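PDB 3MN8: carboxypeptidase D from Drosophila melanogaster, which is a zinc-dependent carboxypeptidase that releases C-terminal arginine or lysine from peptides and proteins, processing growth factors, peptide hormones and neuropeptides. Local coordinates for residues Val106-Leu111 with Asp146-Ser151; Asp48-Leu53 with Leu139-Asn144; Gln37-Tyr40 with Glu44-Glu47. All blocks are in the same frame, centred on the assembly; numbering follows the deposited sequence.

Contact 1 (Val106-Leu111 with Asp146-Ser151); sequences VGRQLL and DGYALS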
ATOM      1  N   VAL A 106       8.051  10.941   8.746  1.00 34.13           N
ATOM      2  CA  VAL A 106       8.268  11.451   7.386  1.00 31.76           C
ATOM      3  C   VAL A 106       7.167  10.985   6.406  1.00 39.54           C
ATOM      4  O   VAL A 106       6.577  11.791   5.679  1.00 44.85           O
ATOM      5  CB  VAL A 106       9.682  11.082   6.849  1.00 45.49           C
ATOM      6  CG1 VAL A 106       9.900  11.622   5.430  1.00 41.31           C
ATOM      7  CG2 VAL A 106      10.765  11.587   7.795  1.00 43.94           C
ATOM      8  N   GLY A 107       6.883   9.684   6.398  1.00 48.94           N
ATOM      9  CA  GLY A 107       5.841   9.132   5.544  1.00 33.93           C
ATOM     10  C   GLY A 107       4.550   9.912   5.689  1.00 39.59           C
ATOM     11  O   GLY A 107       3.869  10.222   4.701  1.00 39.90           O
ATOM     12  N   ARG A 108       4.214  10.223   6.939  1.00 39.43           N
ATOM     13  CA  ARG A 108       3.060  11.058   7.248  1.00 37.31           C
ATOM     14  C   ARG A 108       3.028  12.263   6.327  1.00 30.03           C
ATOM     15  O   ARG A 108       2.085  12.442   5.556  1.00 40.63           O
ATOM     16  CB  ARG A 108       3.087  11.524   8.710  1.00 29.01           C
ATOM     17  CG  ARG A 108       2.235  12.749   8.948  1.00 37.49           C
ATOM     18  CD  ARG A 108       2.333  13.298  10.365  1.00 48.15           C
ATOM     19  NE  ARG A 108       1.400  12.629  11.259  1.00 50.35           N
ATOM     20  CZ  ARG A 108       0.300  13.150  11.801  1.00 40.63           C
ATOM     21  NH1 ARG A 108      -0.069  14.407  11.585  1.00 38.91           N
ATOM     22  NH2 ARG A 108      -0.434  12.380  12.592  1.00 38.65           N
ATOM     23  N   GLN A 109       4.071  13.081   6.397  1.00 34.30           N
ATOM     24  CA  GLN A 109       4.105  14.322   5.622  1.00 46.20           C
ATOM     25  C   GLN A 109       4.183  14.084   4.124  1.00 38.50           C
ATOM     26  O   GLN A 109       3.595  14.852   3.346  1.00 41.53           O
ATOM     27  CB  GLN A 109       5.243  15.241   6.071  1.00 47.17           C
ATOM     28  CG  GLN A 109       4.850  16.190   7.178  1.00 43.44           C
ATOM     29  CD  GLN A 109       3.562  16.911   6.868  1.00 49.76           C
ATOM     30  OE1 GLN A 109       2.575  16.791   7.598  1.00 60.82           O
ATOM     31  NE2 GLN A 109       3.559  17.662   5.777  1.00 39.31           N
ATOM     32  N   LEU A 110       4.892  13.027   3.717  1.00 24.82           N
ATOM     33  CA  LEU A 110       4.983  12.688   2.296  1.00 32.50           C
ATOM     34  C   LEU A 110       3.617  12.390   1.669  1.00 44.21           C
ATOM     35  O   LEU A 110       3.367  12.718   0.498  1.00 44.29           O
ATOM     36  CB  LEU A 110       5.924  11.510   2.068  1.00 33.76           C
ATOM     37  CG  LEU A 110       7.415  11.800   2.267  1.00 38.28           C
ATOM     38  CD1 LEU A 110       8.218  10.576   1.889  1.00 48.81           C
ATOM     39  CD2 LEU A 110       7.861  12.968   1.435  1.00 24.76           C
ATOM     40  N   LEU A 111       2.732  11.769   2.443  1.00 30.08           N
ATOM     41  CA  LEU A 111       1.408  11.454   1.937  1.00 19.43           C
ATOM     42  C   LEU A 111       0.556  12.703   1.898  1.00 31.82           C
ATOM     43  O   LEU A 111      -0.291  12.860   1.026  1.00 48.39           O
ATOM     44  CB  LEU A 111       0.739  10.382   2.787  1.00 43.68           C
ATOM     45  CG  LEU A 111       1.285   8.977   2.558  1.00 42.40           C
ATOM     46  CD1 LEU A 111       0.497   7.944   3.358  1.00 37.23           C
ATOM     47  CD2 LEU A 111       1.222   8.681   1.068  1.00 38.88           C
ATOM     48  N   ASP A 146      -2.799   9.063  18.084  1.00 33.73           N
ATOM     49  CA  ASP A 146      -2.558   9.097  19.506  1.00 39.32           C
ATOM     50  C   ASP A 146      -1.074   8.877  19.720  1.00 40.02           C
ATOM     51  O   ASP A 146      -0.452   9.502  20.587  1.00 51.24           O
ATOM     52  CB  ASP A 146      -3.393   8.020  20.222  1.00 43.55           C
ATOM     53  CG  ASP A 146      -4.894   8.324  20.202  1.00 40.75           C
ATOM     54  OD1 ASP A 146      -5.326   9.227  19.455  1.00 36.05           O
ATOM     55  OD2 ASP A 146      -5.649   7.661  20.937  1.00 35.44           O
ATOM     56  N   GLY A 147      -0.511   7.990  18.908  1.00 31.21           N
ATOM     57  CA  GLY A 147       0.905   7.683  18.986  1.00 35.88           C
ATOM     58  C   GLY A 147       1.707   8.899  18.599  1.00 34.57           C
ATOM     59  O   GLY A 147       2.693   9.249  19.253  1.00 42.41           O
ATOM     60  N   TYR A 148       1.255   9.551  17.535  1.00 33.29           N
ATOM     61  CA  TYR A 148       1.907  10.746  17.022  1.00 48.52           C
ATOM     62  C   TYR A 148       1.892  11.861  18.058  1.00 52.92           C
ATOM     63  O   TYR A 148       2.942  12.355  18.475  1.00 39.28           O
ATOM     64  CB  TYR A 148       1.211  11.205  15.747  1.00 43.70           C
ATOM     65  CG  TYR A 148       1.699  12.532  15.213  1.00 44.79           C
ATOM     66  CD1 TYR A 148       2.967  12.655  14.652  1.00 48.01           C
ATOM     67  CD2 TYR A 148       0.888  13.659  15.248  1.00 39.00           C
ATOM     68  CE1 TYR A 148       3.421  13.867  14.151  1.00 32.38           C
ATOM     69  CE2 TYR A 148       1.333  14.871  14.741  1.00 38.46           C
ATOM     70  CZ  TYR A 148       2.604  14.963  14.198  1.00 43.05           C
ATOM     71  OH  TYR A 148       3.054  16.160  13.699  1.00 63.23           O
ATOM     72  N   ALA A 149       0.689  12.243  18.472  1.00 52.35           N
ATOM     73  CA  ALA A 149       0.500  13.248  19.514  1.00 44.36           C
ATOM     74  C   ALA A 149       1.450  13.079  20.700  1.00 31.17           C
ATOM     75  O   ALA A 149       1.827  14.062  21.334  1.00 41.07           O
ATOM     76  CB  ALA A 149      -0.951  13.247  19.999  1.00 24.47           C
ATOM     77  N   LEU A 150       1.822  11.844  21.007  1.00 37.76           N
ATOM     78  CA  LEU A 150       2.691  11.585  22.153  1.00 53.06           C
ATOM     79  C   LEU A 150       4.181  11.617  21.790  1.00 59.50           C
ATOM     80  O   LEU A 150       5.042  11.541  22.671  1.00 64.23           O
ATOM     81  CB  LEU A 150       2.319  10.265  22.835  1.00 47.36           C
ATOM     82  CG  LEU A 150       0.962  10.287  23.550  1.00 50.56           C
ATOM     83  CD1 LEU A 150       0.336   8.922  23.562  1.00 44.42           C
ATOM     84  CD2 LEU A 150       1.090  10.817  24.965  1.00 47.29           C
ATOM     85  N   SER A 151       4.476  11.761  20.497  1.00 56.24           N
ATOM     86  CA  SER A 151       5.861  11.785  20.013  1.00 51.21           C
ATOM     87  C   SER A 151       6.474  13.199  19.945  1.00 57.51           C
ATOM     88  O   SER A 151       5.748  14.196  19.893  1.00 60.94           O
ATOM     89  CB  SER A 151       5.961  11.087  18.652  1.00 44.05           C
ATOM     90  OG  SER A 151       5.558   9.726  18.747  1.00 36.13           O
TER

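Contact 2 (Asp48-Leu53 with Leu139-Asn144); sequences DLFAGL and LVPTMN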
ATOM      1  N   ASP A  48      -8.571  19.352   8.450  1.00 50.30           N
ATOM      2  CA  ASP A  48      -8.856  20.605   7.760  1.00 55.56           C
ATOM      3  C   ASP A  48      -8.432  20.554   6.290  1.00 49.99           C
ATOM      4  O   ASP A  48      -9.177  20.992   5.404  1.00 47.35           O
ATOM      5  CB  ASP A  48      -8.197  21.791   8.477  1.00 56.37           C
ATOM      6  CG  ASP A  48      -8.853  22.111   9.820  1.00 71.30           C
ATOM      7  OD1 ASP A  48     -10.016  21.701  10.045  1.00 71.93           O
ATOM      8  OD2 ASP A  48      -8.200  22.788  10.651  1.00 78.26           O
ATOM      9  N   LEU A  49      -7.250  20.005   6.023  1.00 38.39           N
ATOM     10  CA  LEU A  49      -6.749  19.986   4.653  1.00 44.54           C
ATOM     11  C   LEU A  49      -7.512  19.011   3.757  1.00 43.92           C
ATOM     12  O   LEU A  49      -7.719  19.279   2.558  1.00 46.14           O
ATOM     13  CB  LEU A  49      -5.252  19.689   4.608  1.00 49.59           C
ATOM     14  CG  LEU A  49      -4.653  19.911   3.216  1.00 47.73           C
ATOM     15  CD1 LEU A  49      -3.253  20.501   3.322  1.00 68.14           C
ATOM     16  CD2 LEU A  49      -4.653  18.629   2.410  1.00 35.79           C
ATOM     17  N   PHE A  50      -7.924  17.888   4.346  1.00 29.56           N
ATOM     18  CA  PHE A  50      -8.686  16.869   3.637  1.00 30.38           C
ATOM     19  C   PHE A  50     -10.090  17.327   3.282  1.00 41.90           C
ATOM     20  O   PHE A  50     -10.625  16.935   2.253  1.00 62.63           O
ATOM     21  CB  PHE A  50      -8.765  15.590   4.457  1.00 41.37           C
ATOM     22  CG  PHE A  50      -7.624  14.652   4.217  1.00 36.27           C
ATOM     23  CD1 PHE A  50      -6.511  15.071   3.504  1.00 34.37           C
ATOM     24  CD2 PHE A  50      -7.662  13.357   4.703  1.00 22.02           C
ATOM     25  CE1 PHE A  50      -5.460  14.205   3.277  1.00 33.68           C
ATOM     26  CE2 PHE A  50      -6.616  12.486   4.482  1.00 24.53           C
ATOM     27  CZ  PHE A  50      -5.515  12.906   3.771  1.00 34.13           C
ATOM     28  N   ALA A  51     -10.693  18.144   4.136  1.00 39.65           N
ATOM     29  CA  ALA A  51     -11.996  18.721   3.820  1.00 45.38           C
ATOM     30  C   ALA A  51     -11.867  19.747   2.692  1.00 53.26           C
ATOM     31  O   ALA A  51     -12.733  19.838   1.818  1.00 58.52           O
ATOM     32  CB  ALA A  51     -12.623  19.355   5.066  1.00 31.10           C
ATOM     33  N   GLY A  52     -10.777  20.510   2.716  1.00 54.10           N
ATOM     34  CA  GLY A  52     -10.566  21.560   1.733  1.00 53.75           C
ATOM     35  C   GLY A  52     -10.430  20.983   0.341  1.00 49.95           C
ATOM     36  O   GLY A  52     -10.994  21.492  -0.634  1.00 34.84           O
ATOM     37  N   LEU A  53      -9.663  19.906   0.261  1.00 48.07           N
ATOM     38  CA  LEU A  53      -9.450  19.218  -0.998  1.00 53.08           C
ATOM     39  C   LEU A  53     -10.768  18.708  -1.559  1.00 48.80           C
ATOM     40  O   LEU A  53     -10.993  18.732  -2.769  1.00 53.94           O
ATOM     41  CB  LEU A  53      -8.486  18.057  -0.773  1.00 44.26           C
ATOM     42  CG  LEU A  53      -7.009  18.348  -1.063  1.00 54.91           C
ATOM     43  CD1 LEU A  53      -6.612  19.811  -0.917  1.00 48.93           C
ATOM     44  CD2 LEU A  53      -6.079  17.452  -0.274  1.00 65.11           C
ATOM     45  N   LEU A 139      -5.148   7.600   0.348  1.00 34.98           N
ATOM     46  CA  LEU A 139      -4.018   8.074   1.142  1.00 32.89           C
ATOM     47  C   LEU A 139      -4.369   8.208   2.630  1.00 37.72           C
ATOM     48  O   LEU A 139      -5.304   8.932   3.014  1.00 31.42           O
ATOM     49  CB  LEU A 139      -3.499   9.406   0.596  1.00 19.97           C
ATOM     50  CG  LEU A 139      -3.218   9.482  -0.908  1.00 28.64           C
ATOM     51  CD1 LEU A 139      -2.683  10.869  -1.282  1.00 20.02           C
ATOM     52  CD2 LEU A 139      -2.247   8.377  -1.326  1.00 25.02           C
ATOM     53  N   VAL A 140      -3.609   7.493   3.457  1.00 38.42           N
ATOM     54  CA  VAL A 140      -3.764   7.528   4.903  1.00 36.81           C
ATOM     55  C   VAL A 140      -2.458   8.023   5.544  1.00 41.08           C
ATOM     56  O   VAL A 140      -1.593   7.221   5.931  1.00 45.18           O
ATOM     57  CB  VAL A 140      -4.117   6.126   5.457  1.00 36.81           C
ATOM     58  CG1 VAL A 140      -4.514   6.205   6.935  1.00 18.13           C
ATOM     59  CG2 VAL A 140      -5.230   5.485   4.630  1.00 41.91           C
ATOM     60  N   PRO A 141      -2.304   9.353   5.647  1.00 38.78           N
ATOM     61  CA  PRO A 141      -1.118   9.989   6.240  1.00 43.74           C
ATOM     62  C   PRO A 141      -0.751   9.445   7.627  1.00 40.31           C
ATOM     63  O   PRO A 141       0.431   9.278   7.926  1.00 43.31           O
ATOM     64  CB  PRO A 141      -1.531  11.465   6.336  1.00 33.44           C
ATOM     65  CG  PRO A 141      -2.502  11.642   5.245  1.00 37.41           C
ATOM     66  CD  PRO A 141      -3.266  10.350   5.146  1.00 44.90           C
ATOM     67  N   THR A 142      -1.746   9.196   8.473  1.00 39.16           N
ATOM     68  CA  THR A 142      -1.493   8.578   9.771  1.00 41.38           C
ATOM     69  C   THR A 142      -2.504   7.497  10.112  1.00 45.31           C
ATOM     70  O   THR A 142      -3.678   7.551   9.715  1.00 38.35           O
ATOM     71  CB  THR A 142      -1.459   9.588  10.938  1.00 36.40           C
ATOM     72  OG1 THR A 142      -1.197   8.878  12.155  1.00 45.18           O
ATOM     73  CG2 THR A 142      -2.787  10.289  11.086  1.00 34.18           C
ATOM     74  N   MET A 143      -2.017   6.526  10.872  1.00 53.02           N
ATOM     75  CA  MET A 143      -2.791   5.375  11.307  1.00 41.76           C
ATOM     76  C   MET A 143      -2.656   5.313  12.836  1.00 45.39           C
ATOM     77  O   MET A 143      -3.240   4.453  13.502  1.00 38.37           O
ATOM     78  CB  MET A 143      -2.221   4.127  10.634  1.00 31.00           C
ATOM     79  CG  MET A 143      -3.011   2.873  10.825  1.00 38.22           C
ATOM     80  SD  MET A 143      -2.064   1.443  10.269  1.00 40.50           S
ATOM     81  CE  MET A 143      -2.666   0.212  11.429  1.00 28.22           C
ATOM     82  N   ASN A 144      -1.881   6.248  13.385  1.00 34.12           N
ATOM     83  CA  ASN A 144      -1.674   6.324  14.819  1.00 35.06           C
ATOM     84  C   ASN A 144      -1.545   7.770  15.315  1.00 48.07           C
ATOM     85  O   ASN A 144      -0.449   8.229  15.665  1.00 38.97           O
ATOM     86  CB  ASN A 144      -0.453   5.509  15.217  1.00 35.67           C
ATOM     87  CG  ASN A 144      -0.276   5.433  16.715  1.00 46.59           C
ATOM     88  OD1 ASN A 144      -1.149   5.862  17.479  1.00 50.48           O
ATOM     89  ND2 ASN A 144       0.854   4.886  17.149  1.00 47.99           N
TER

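Contact 3 (Gln37-Tyr40 with Glu44-Glu47); sequences QPHY and EQLE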
ATOM      1  N   GLN A  37       6.487  26.287   3.218  1.00 60.57           N
ATOM      2  CA  GLN A  37       6.184  26.439   4.633  1.00 66.59           C
ATOM      3  C   GLN A  37       6.333  25.096   5.351  1.00 77.45           C
ATOM      4  O   GLN A  37       5.349  24.513   5.820  1.00 71.91           O
ATOM      5  CB  GLN A  37       4.754  26.961   4.786  1.00 70.54           C
ATOM      6  CG  GLN A  37       3.708  26.246   3.904  1.00 57.62           C
ATOM      7  CD  GLN A  37       2.890  25.203   4.657  1.00 63.94           C
ATOM      8  OE1 GLN A  37       3.305  24.051   4.782  1.00 73.35           O
ATOM      9  NE2 GLN A  37       1.715  25.600   5.147  1.00 60.76           N
ATOM     10  N   PRO A  38       7.571  24.597   5.435  1.00 68.89           N
ATOM     11  CA  PRO A  38       7.827  23.266   5.994  1.00 64.10           C
ATOM     12  C   PRO A  38       7.397  23.158   7.454  1.00 64.27           C
ATOM     13  O   PRO A  38       7.811  23.960   8.293  1.00 75.72           O
ATOM     14  CB  PRO A  38       9.345  23.122   5.878  1.00 67.93           C
ATOM     15  CG  PRO A  38       9.765  24.158   4.872  1.00 76.52           C
ATOM     16  CD  PRO A  38       8.807  25.286   5.037  1.00 73.50           C
ATOM     17  N   HIS A  39       6.568  22.163   7.745  1.00 56.21           N
ATOM     18  CA  HIS A  39       6.050  21.954   9.088  1.00 53.70           C
ATOM     19  C   HIS A  39       5.270  20.637   9.147  1.00 52.04           C
ATOM     20  O   HIS A  39       4.804  20.124   8.122  1.00 40.41           O
ATOM     21  CB  HIS A  39       5.167  23.137   9.508  1.00 46.32           C
ATOM     22  CG  HIS A  39       3.804  23.133   8.878  1.00 41.18           C
ATOM     23  ND1 HIS A  39       3.613  23.265   7.524  1.00 57.18           N
ATOM     24  CD2 HIS A  39       2.575  23.031   9.432  1.00 45.78           C
ATOM     25  CE1 HIS A  39       2.313  23.231   7.264  1.00 59.37           C
ATOM     26  NE2 HIS A  39       1.663  23.094   8.398  1.00 49.76           N
ATOM     27  N   TYR A  40       5.133  20.079  10.342  1.00 57.58           N
ATOM     28  CA  TYR A  40       4.354  18.850  10.483  1.00 55.69           C
ATOM     29  C   TYR A  40       2.877  19.164  10.685  1.00 48.62           C
ATOM     30  O   TYR A  40       2.521  19.942  11.567  1.00 59.06           O
ATOM     31  CB  TYR A  40       4.903  17.970  11.620  1.00 59.12           C
ATOM     32  CG  TYR A  40       6.157  17.200  11.233  1.00 59.75           C
ATOM     33  CD1 TYR A  40       7.404  17.546  11.739  1.00 63.22           C
ATOM     34  CD2 TYR A  40       6.092  16.139  10.339  1.00 51.53           C
ATOM     35  CE1 TYR A  40       8.544  16.845  11.372  1.00 59.16           C
ATOM     36  CE2 TYR A  40       7.225  15.440   9.971  1.00 47.93           C
ATOM     37  CZ  TYR A  40       8.443  15.795  10.487  1.00 47.26           C
ATOM     38  OH  TYR A  40       9.558  15.092  10.097  1.00 38.78           O
ATOM     39  N   GLU A  44      -5.621  18.307  13.680  1.00 46.49           N
ATOM     40  CA  GLU A  44      -6.549  19.327  13.195  1.00 48.56           C
ATOM     41  C   GLU A  44      -6.159  19.804  11.792  1.00 44.37           C
ATOM     42  O   GLU A  44      -7.009  19.944  10.918  1.00 48.91           O
ATOM     43  CB  GLU A  44      -6.649  20.525  14.147  1.00 52.11           C
ATOM     44  CG  GLU A  44      -7.798  21.475  13.786  1.00 74.89           C
ATOM     45  CD  GLU A  44      -7.553  22.925  14.186  1.00 95.50           C
ATOM     46  OE1 GLU A  44      -6.559  23.199  14.896  1.00101.74           O
ATOM     47  OE2 GLU A  44      -8.361  23.794  13.785  1.00 99.29           O
ATOM     48  N   GLN A  45      -4.870  20.049  11.579  1.00 43.84           N
ATOM     49  CA  GLN A  45      -4.401  20.540  10.287  1.00 41.87           C
ATOM     50  C   GLN A  45      -4.660  19.551   9.169  1.00 40.39           C
ATOM     51  O   GLN A  45      -4.887  19.944   8.023  1.00 46.61           O
ATOM     52  CB  GLN A  45      -2.921  20.901  10.347  1.00 40.98           C
ATOM     53  CG  GLN A  45      -2.666  22.139  11.202  1.00 49.92           C
ATOM     54  CD  GLN A  45      -1.366  22.824  10.864  1.00 52.02           C
ATOM     55  OE1 GLN A  45      -0.294  22.250  11.026  1.00 54.31           O
ATOM     56  NE2 GLN A  45      -1.452  24.059  10.391  1.00 54.47           N
ATOM     57  N   LEU A  46      -4.638  18.268   9.512  1.00 32.37           N
ATOM     58  CA  LEU A  46      -4.886  17.198   8.543  1.00 42.73           C
ATOM     59  C   LEU A  46      -6.363  17.077   8.131  1.00 38.50           C
ATOM     60  O   LEU A  46      -6.685  17.027   6.951  1.00 27.40           O
ATOM     61  CB  LEU A  46      -4.375  15.862   9.098  1.00 42.85           C
ATOM     62  CG  LEU A  46      -4.769  14.601   8.329  1.00 38.15           C
ATOM     63  CD1 LEU A  46      -4.326  14.721   6.875  1.00 47.22           C
ATOM     64  CD2 LEU A  46      -4.179  13.362   8.987  1.00 22.77           C
ATOM     65  N   GLU A  47      -7.250  17.027   9.117  1.00 38.36           N
ATOM     66  CA  GLU A  47      -8.680  16.974   8.865  1.00 45.70           C
ATOM     67  C   GLU A  47      -9.086  18.190   8.048  1.00 53.14           C
ATOM     68  O   GLU A  47      -9.830  18.073   7.064  1.00 53.80           O
ATOM     69  CB  GLU A  47      -9.459  16.918  10.187  1.00 33.82           C
ATOM     70  CG  GLU A  47      -9.246  15.628  10.981  1.00 32.66           C
ATOM     71  CD  GLU A  47      -9.867  15.681  12.363  1.00 47.22           C
ATOM     72  OE1 GLU A  47     -10.115  16.804  12.858  1.00 61.38           O
ATOM     73  OE2 GLU A  47     -10.102  14.610  12.962  1.00 48.70           O
TER

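Contact 1 (Val106-Leu111 with Asp146-Ser151)
A cation-pi stack between Arg-108 of helix 106-121 and Tyr-148 of the short helix 145-149 bridges two helices near the zinc site of the first of the protein's three carboxypeptidase-like domains. The guanidinium lies flat over one face of the phenol ring: the planes are 12° apart, and CZ of Arg-108 stands 3.5 Å from the centroid of the Tyr-148 ring, above its middle. All three nitrogens share the overlap. Arg-108 NH2 approaches Tyr-148 CD2 at 3.2 Å, NH1 comes to 3.5 Å from CE2 of the same ring, and NE lies over the other edge of the same face, 3.7 Å from Tyr-148 CD1. The arginine starts with CG turned away from its own backbone N (chi1 159°), then bends at chi3 (-86°), which brings the guanidinium broadside to the ring instead of end-on. An arginine suits this buried position because its flat cation can stack on an aromatic face while its in-plane N-H groups, running roughly parallel to that face, remain available for other partners. In the zinc carboxypeptidase fold, helix 106-121 follows closely on the metal ligands His-101 and Glu-104, and the side chain of Arg-108 is about 8 Å from that of Glu-104. Tyrosine offers the matching broad face, and its side chain also touches Tyr-40 and Tyr-311. The residues flanking Tyr-148 have further ties: Ser-151 OG donates to Gly-147 O at 2.9 Å from above the carbonyl plane, and the Asp-146 carboxylate makes a salt bridge to Arg-73 while accepting from the backbone N of Glu-71.

Contact 2 (Asp48-Leu53 with Leu139-Asn144)
Phe-50 and Pro-141 reach for each other from opposite directions, the phenyl ring projecting from helix 43-56 and the pyrrolidine ring from the chain just past strand 136-140. The far end of the phenyl does the touching: Phe-50 CZ lies 3.6 Å from Pro-141 CG and nearly as close to its CD, while Phe-50 CE2 is 4.0 Å from that same CD. Two adjoining methylenes of the proline thus rest against two adjoining ring atoms, an apolar fit between rigid groups. Beside them Phe-50 CZ also passes 4.1 Å from the backbone O of Leu-139, whose side chain likewise starts out toward the helix and packs on Ala-115 of helix 106-121.

This is helix-on-sheet packing in the alpha/beta fold of the zinc carboxypeptidases. Strand 136-140 runs between strands 74-80 and 93-97 of the large mixed sheet, and helix 43-56 lies over it; Phe-50 bears on Leu-78 of strand 74-80 as well, so a large hydrophobic residue is apt here. Proline, lacking an N-H, is well placed where the chain leaves the strand.

Beyond it the chain turns sharply. Thr-142 OG1 accepts from the backbone N of Asn-144 at 3.0 Å with an N-H...O angle of 150°, an ST turn, and the same hydroxyl bonds to Asn-99 OD1. Asn-144 occupies the N-cap of helix 145-149: its OD1 takes the N-H of Gly-147, while its ND2 holds the carbonyl of Met-100, the residue preceding the zinc ligand His-101.

Contact 3 (Gln37-Tyr40 with Glu44-Glu47)
His-39 and Gln-45 meet across the bend where the chain enters helix 43-56, the first helix of the zinc carboxypeptidase domain. The close approach between the two side chains is small and lies at the protein surface. Gln-45 stretches out from the first turn of the helix, its chain extended beyond CG, and sets OE1 at the edge of the imidazole, 3.4 Å from His-39 CD2. The two side chains approach from opposite directions, and the amide plane is turned 63° from the ring plane, so the groups do not stack. The same OE1 also passes 3.7 Å from the backbone O of Tyr-40. Polar side chains are at home at this surface, where both His-39 and Gln-45 also touch a neighbouring molecule of the crystal.

The apolar and aromatic part belongs to Tyr-40, whose side chain leaves the backbone in the direction away from the helix. It packs edge-to-face with Tyr-311 and rests on Leu-317, and its hydroxyl bonds to the carbonyl of Pro-312; a tyrosine can thus fill a buried site and still satisfy its polar end.

Hydrogen bonds fix the pieces on each side. At the start of the helix the backbone N of Gln-45 donates to Ser-42 OG, the side chain just ahead of the first turn. In the preceding loop, the imidazole folds back over its own chain, CG standing between the backbone N and the carbonyl carbon (chi1 76°), which lets His-39 ND1 donate to Gln-37 O at 2.7 Å, with the oxygen 21° out of the ring plane.

In the fold
The three contacts form one cluster on the same side of the chain's centre, with centres 10 to 11 Å apart. Contacts 1 and 2 interlock along the chain: Arg-108 NH2 packs 3.4 Å from Thr-142 CB, so the stacked arginine also lies against the turn after strand 136-140. Contact 3 shares helix 43-56 with contact 2, and Leu-46 CD1 reaches Pro-141 CG at 3.9 Å. Tyr-40 of contact 3 meets contact 1 through its CB, 3.3 Å from Tyr-148 OH. The active site is farther off: the side chain of Arg-108 is about 12 Å from the zinc ion and about 13 Å from the bound (2-guanidinoethylmercapto)succinic acid, that of Tyr-40 about 14 Å from the zinc.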